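FAD:protein FMN transferase (Vibrio cholerae, PDB 6NXI) probably transfers the FMN moiety of FAD onto a threonine hydroxyl of a target flavoprotein, releasing AMP, with magnesium or manganese as cofactor. Local coordinates at residues T273-M276 with V277-E280; V260-S264 with C265-D269. All coordinates share one frame; numbering follows the deposited sequence.

Interaction 1 of 2, residues T273-M276 with V277-E280. With MG (magnesium ion), chain C; FAD (flavin-adenine dinucleotide), chain B.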
loop_
_atom_site.group_PDB
_atom_site.type_symbol
_atom_site.label_atom_id
_atom_site.label_comp_id
_atom_site.label_asym_id
_atom_site.label_seq_id
_atom_site.Cartn_x
_atom_site.Cartn_y
_atom_site.Cartn_z
ATOM N N THR A 273 -2.505 4.620 -3.544
ATOM C CA THR A 273 -1.849 5.840 -3.008
ATOM C C THR A 273 -1.553 6.777 -4.197
ATOM O O THR A 273 -1.748 8.009 -4.108
ATOM C CB THR A 273 -0.592 5.472 -2.208
ATOM O OG1 THR A 273 -0.887 4.473 -1.194
ATOM C CG2 THR A 273 -0.021 6.728 -1.580
ATOM N N GLY A 274 -0.991 6.234 -5.281
ATOM C CA GLY A 274 -0.602 7.032 -6.438
ATOM C C GLY A 274 -1.771 7.757 -7.045
ATOM O O GLY A 274 -1.672 8.990 -7.266
ATOM N N LEU A 275 -2.885 7.064 -7.259
ATOM C CA LEU A 275 -4.070 7.707 -7.855
ATOM C C LEU A 275 -4.626 8.769 -6.877
ATOM O O LEU A 275 -5.055 9.859 -7.331
ATOM C CB LEU A 275 -5.099 6.653 -8.250
ATOM C CG LEU A 275 -4.643 5.633 -9.288
ATOM C CD1 LEU A 275 -5.777 4.657 -9.566
ATOM C CD2 LEU A 275 -4.206 6.276 -10.595
ATOM N N MET A 276 -4.586 8.525 -5.571
ATOM C CA MET A 276 -5.024 9.540 -4.567
ATOM C C MET A 276 -4.233 10.854 -4.731
ATOM O O MET A 276 -4.838 11.938 -4.747
ATOM C CB MET A 276 -4.892 8.993 -3.155
ATOM C CG MET A 276 -5.345 9.966 -2.112
ATOM S SD MET A 276 -6.127 9.009 -0.761
ATOM C CE MET A 276 -6.466 10.415 0.294
ATOM N N VAL A 277 -2.920 10.768 -4.886
ATOM C CA VAL A 277 -2.020 11.939 -5.026
ATOM C C VAL A 277 -2.325 12.628 -6.366
ATOM O O VAL A 277 -2.265 13.888 -6.435
ATOM C CB VAL A 277 -0.535 11.557 -4.887
ATOM C CG1 VAL A 277 0.372 12.709 -5.243
ATOM C CG2 VAL A 277 -0.199 10.996 -3.504
ATOM N N MET A 278 -2.673 11.862 -7.409
ATOM C CA MET A 278 -2.973 12.450 -8.754
ATOM C C MET A 278 -4.239 13.305 -8.699
ATOM O O MET A 278 -4.299 14.329 -9.431
ATOM C CB MET A 278 -3.154 11.360 -9.817
ATOM C CG MET A 278 -1.896 10.624 -10.133
ATOM S SD MET A 278 -2.176 9.466 -11.523
ATOM C CE MET A 278 -1.855 10.544 -12.909
ATOM N N GLY A 279 -5.193 12.937 -7.839
ATOM C CA GLY A 279 -6.501 13.578 -7.794
ATOM C C GLY A 279 -7.470 12.910 -8.739
ATOM O O GLY A 279 -7.055 12.023 -9.531
ATOM N N GLU A 280 -8.748 13.247 -8.618
ATOM C CA GLU A 280 -9.808 12.461 -9.298
ATOM C C GLU A 280 -9.689 12.656 -10.819
ATOM O O GLU A 280 -9.863 11.650 -11.549
ATOM C CB GLU A 280 -11.185 12.732 -8.712
ATOM C CG GLU A 280 -11.708 14.133 -8.906
ATOM C CD GLU A 280 -11.252 15.221 -7.934
ATOM O OE1 GLU A 280 -10.286 15.002 -7.160
ATOM O OE2 GLU A 280 -11.848 16.334 -8.008
HETATM MG MG MG C . -0.220 2.235 -0.997
HETATM P PA FAD B . -0.624 4.021 1.958
HETATM O O1A FAD B . -1.712 5.002 1.710
HETATM O O2A FAD B . -0.657 2.703 1.293
HETATM O O5B FAD B . 0.795 4.692 1.656
HETATM C C5B FAD B . 1.133 5.812 2.518
HETATM C C4B FAD B . 2.540 5.686 3.049
HETATM O O4B FAD B . 3.524 5.671 1.986
HETATM C C3B FAD B . 2.914 6.862 3.950
HETATM O O3B FAD B . 2.620 6.542 5.310
HETATM C C2B FAD B . 4.408 7.056 3.666
HETATM O O2B FAD B . 5.190 6.160 4.424
HETATM C C1B FAD B . 4.494 6.695 2.189
HETATM N N9A FAD B . 4.214 7.757 1.247
HETATM C C8A FAD B . 3.581 8.988 1.471
HETATM N N7A FAD B . 3.379 9.639 0.352
HETATM C C5A FAD B . 3.930 8.868 -0.651
HETATM C C6A FAD B . 4.043 9.066 -2.035
HETATM N N6A FAD B . 3.528 10.118 -2.696
HETATM N N1A FAD B . 4.605 8.064 -2.741
HETATM C C2A FAD B . 5.104 7.001 -2.079
HETATM N N3A FAD B . 5.049 6.704 -0.774
HETATM C C4A FAD B . 4.446 7.704 -0.108
HETATM N N1 FAD B . 4.948 1.387 11.206
HETATM C C2 FAD B . 5.432 1.450 12.494
HETATM O O2 FAD B . 4.958 2.279 13.303
HETATM N N3 FAD B . 6.401 0.609 12.937
HETATM C C4 FAD B . 6.976 -0.337 12.128
HETATM O O4 FAD B . 7.870 -1.058 12.548
HETATM C C4X FAD B . 6.517 -0.420 10.772
HETATM N N5 FAD B . 7.061 -1.308 9.966
HETATM C C5X FAD B . 6.612 -1.363 8.667
HETATM C C6 FAD B . 7.196 -2.290 7.780
HETATM C C7 FAD B . 6.805 -2.415 6.463
HETATM C C7M FAD B . 7.473 -3.436 5.570
HETATM C C8 FAD B . 5.760 -1.585 5.993
HETATM C C8M FAD B . 5.288 -1.655 4.564
HETATM C C9 FAD B . 5.174 -0.658 6.860
HETATM C C9A FAD B . 5.571 -0.532 8.199
HETATM N N10 FAD B . 5.024 0.404 9.086
HETATM C C10 FAD B . 5.471 0.494 10.392
HETATM C "C1'" FAD B . 3.889 1.250 8.659
HETATM C "C2'" FAD B . 4.261 2.399 7.793
HETATM O "O2'" FAD B . 5.094 3.311 8.502
HETATM C "C3'" FAD B . 2.982 3.133 7.354
HETATM O "O3'" FAD B . 2.279 3.688 8.443
HETATM C "C4'" FAD B . 1.965 2.253 6.652
HETATM O "O4'" FAD B . 2.644 1.349 5.795
HETATM C "C5'" FAD B . 0.913 3.074 5.933
HETATM O "O5'" FAD B . 0.117 2.169 5.128
HETATM P P FAD B . -1.233 2.691 4.487
HETATM O O1P FAD B . -2.028 3.451 5.450
HETATM O O2P FAD B . -1.735 1.457 3.770
HETATM O O3P FAD B . -0.596 3.764 3.504
#
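Thr273 and Val277 meet one helical turn apart: Val277 N donates to Thr273 O at 3.1 Å with an N-H...O angle of 157°, and Val277 CG2 rests 3.4 Å from that same Thr273 O. One residue on, Met278 N reaches Gly274 O at 3.0 Å, and Met278 CG lies 3.3 Å from this oxygen. Gly279, with a positive phi of 89°, is the first residue to leave the helical conformation of helix 265-278 and is also the N-cap position of helix 280-289. Its N bonds weakly to Leu275 O and also to Met276 O, the latter from well above the carbonyl plane. The looser side is that of Val277 and Met278, both partly exposed; the one apolar side-chain contact across the segments joins Met278 SD to buried Leu275 CD2 at 3.9 Å, and Val286 of helix 280-289 touches both side chains. At the buried end, Thr273 OG1 lies beside its own backbone N (chi1 -53°), binds the magnesium ion at 2.3 Å and hydrogen-bonds to Ser225. The same magnesium takes FAD O2A at 2.4 Å, while Val277 brings CG2 to 3.9 Å from FAD N6A on the adenine.

Interaction 2 of 2, residues V260-S264 with C265-D269. With MG (magnesium ion), chain C; MG (magnesium ion), chain D.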
loop_
_atom_site.group_PDB
_atom_site.type_symbol
_atom_site.label_atom_id
_atom_site.label_comp_id
_atom_site.label_asym_id
_atom_site.label_seq_id
_atom_site.Cartn_x
_atom_site.Cartn_y
_atom_site.Cartn_z
ATOM N N VAL A 260 -8.700 0.311 -5.071
ATOM C CA VAL A 260 -8.179 -0.281 -6.314
ATOM C C VAL A 260 -8.256 -1.806 -6.201
ATOM O O VAL A 260 -7.828 -2.368 -5.175
ATOM C CB VAL A 260 -6.735 0.190 -6.586
ATOM C CG1 VAL A 260 -6.194 -0.494 -7.820
ATOM C CG2 VAL A 260 -6.639 1.703 -6.711
ATOM N N LEU A 261 -8.756 -2.436 -7.257
ATOM C CA LEU A 261 -8.606 -3.901 -7.444
ATOM C C LEU A 261 -7.454 -4.200 -8.409
ATOM O O LEU A 261 -7.308 -3.538 -9.434
ATOM C CB LEU A 261 -9.892 -4.479 -8.001
ATOM C CG LEU A 261 -11.180 -4.043 -7.318
ATOM C CD1 LEU A 261 -12.389 -4.715 -7.995
ATOM C CD2 LEU A 261 -11.133 -4.352 -5.853
ATOM N N ASP A 262 -6.707 -5.250 -8.096
ATOM C CA ASP A 262 -5.671 -5.794 -9.011
ATOM C C ASP A 262 -5.462 -7.250 -8.595
ATOM O O ASP A 262 -5.638 -7.528 -7.436
ATOM C CB ASP A 262 -4.360 -5.018 -8.935
ATOM C CG ASP A 262 -3.383 -5.317 -10.066
ATOM O OD1 ASP A 262 -3.540 -4.671 -11.122
ATOM O OD2 ASP A 262 -2.512 -6.232 -9.901
ATOM N N LYS A 263 -5.010 -8.075 -9.508
ATOM C CA LYS A 263 -4.614 -9.461 -9.179
ATOM C C LYS A 263 -3.490 -9.471 -8.128
ATOM O O LYS A 263 -3.407 -10.435 -7.350
ATOM C CB LYS A 263 -4.212 -10.177 -10.474
ATOM C CG LYS A 263 -5.374 -10.421 -11.438
ATOM C CD LYS A 263 -6.416 -11.388 -10.911
ATOM C CE LYS A 263 -7.432 -11.803 -11.956
ATOM N NZ LYS A 263 -8.723 -12.125 -11.300
ATOM N N SER A 264 -2.653 -8.436 -8.064
ATOM C CA SER A 264 -1.560 -8.273 -7.091
ATOM C C SER A 264 -1.917 -7.225 -6.046
ATOM O O SER A 264 -2.257 -6.110 -6.420
ATOM C CB SER A 264 -0.258 -7.896 -7.781
ATOM O OG SER A 264 0.652 -7.410 -6.837
ATOM N N CYS A 265 -1.834 -7.610 -4.791
ATOM C CA CYS A 265 -2.035 -6.661 -3.683
ATOM C C CYS A 265 -0.917 -5.621 -3.696
ATOM O O CYS A 265 -1.190 -4.442 -3.490
ATOM C CB CYS A 265 -2.173 -7.367 -2.350
ATOM S SG CYS A 265 -2.921 -6.276 -1.113
ATOM N N MET A 266 0.290 -6.015 -3.962
ATOM C CA MET A 266 1.411 -5.037 -4.114
ATOM C C MET A 266 0.999 -3.936 -5.106
ATOM O O MET A 266 1.115 -2.689 -4.811
ATOM C CB MET A 266 2.661 -5.742 -4.612
ATOM C CG MET A 266 3.743 -4.771 -4.923
ATOM S SD MET A 266 5.283 -5.461 -5.535
ATOM C CE MET A 266 4.749 -6.317 -7.002
ATOM N N THR A 267 0.509 -4.324 -6.264
ATOM C CA THR A 267 0.135 -3.391 -7.340
ATOM C C THR A 267 -1.059 -2.555 -6.902
ATOM O O THR A 267 -1.028 -1.305 -7.087
ATOM C CB THR A 267 -0.097 -4.143 -8.639
ATOM O OG1 THR A 267 1.149 -4.779 -8.952
ATOM C CG2 THR A 267 -0.513 -3.174 -9.721
ATOM N N ALA A 268 -2.077 -3.172 -6.312
ATOM C CA ALA A 268 -3.266 -2.424 -5.861
ATOM C C ALA A 268 -2.852 -1.388 -4.818
ATOM O O ALA A 268 -3.346 -0.247 -4.888
ATOM C CB ALA A 268 -4.328 -3.288 -5.297
ATOM N N ASP A 269 -1.923 -1.751 -3.935
ATOM C CA ASP A 269 -1.455 -0.875 -2.823
ATOM C C ASP A 269 -0.795 0.370 -3.388
ATOM O O ASP A 269 -1.158 1.505 -2.961
ATOM C CB ASP A 269 -0.548 -1.693 -1.904
ATOM C CG ASP A 269 -0.303 -1.119 -0.523
ATOM O OD1 ASP A 269 -0.958 -0.098 -0.184
ATOM O OD2 ASP A 269 0.597 -1.653 0.175
HETATM MG MG MG C . -0.220 2.235 -0.997
HETATM MG MG MG D . -1.341 0.716 1.778
HETATM O O HOH W 1 0.817 -0.131 2.243
HETATM O O HOH W 2 -3.249 1.547 0.245
#
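Strand residues Val260 to Asp262 and helix residues Cys265 to Asp269 are joined by a tight turn through Lys263 and Ser264 that nearly reverses the chain: the two short axes approach to 7.1 Å and their directions differ by 153°. Two bonds from Ser264 start the helix. Its backbone O accepts from Ala268 N at 2.9 Å. Ser264 is also the N-cap, and its OG accepts from Thr267 N at 3.1 Å along an almost straight N-H...O path of 165°. Asp262 OD2 takes Ser264 N at 2.9 Å on its anti side, forming an Asx turn just before the helix. The same carboxylate lies across Thr267, with OD2 3.4 Å from Thr267 CB and CG facing the methyl CG2. Further back along the strand, Ala268 CB fits against Val260 O at 3.6 Å, with Val260 CG1 beside it. Asp269 points from the helix into the metal site instead of toward the strand. Its OD1 forms a bent bridge to two magnesium ions, 2.2 Å from one and 2.6 Å from the other; chi1 of -163° swings the carboxylate away from the backbone N to do so, while the backbone O also binds the more distant ion. Asp269 OD2 receives a bond from a metal-bound water and another from Gly159 N. Asp163 adds bonds to Ser264 OG, Cys265 N and Met266 N. In the sheet, strand 255-262 lies between strands 220-225 and 294-299; the start of the helix sets Cys265 and Ala268 against strand 220-225, while Met266 packs on both helix 157-171 and helix 75-90.

Interactions 1 and 2 lie in series on helix 265-278: 260-264 with 265-269 begins it from the preceding strand, and 273-276 with 277-280 brings it to its end. Their centres are about 15 Å apart, yet Leu275 CD1 meets Val260 CG2 at 4.2 Å, and both supply ligands to one magnesium ion. Both contacts are mainly buried, each with partly exposed residues. Their chemistry differs with position: at the helix start a serine cap and an Asx turn combine with a carboxylate bridging two metals, whereas at the helix end backbone bonds and apolar side chains predominate, with a single hydroxyl as metal ligand and a valine beside the FAD adenine.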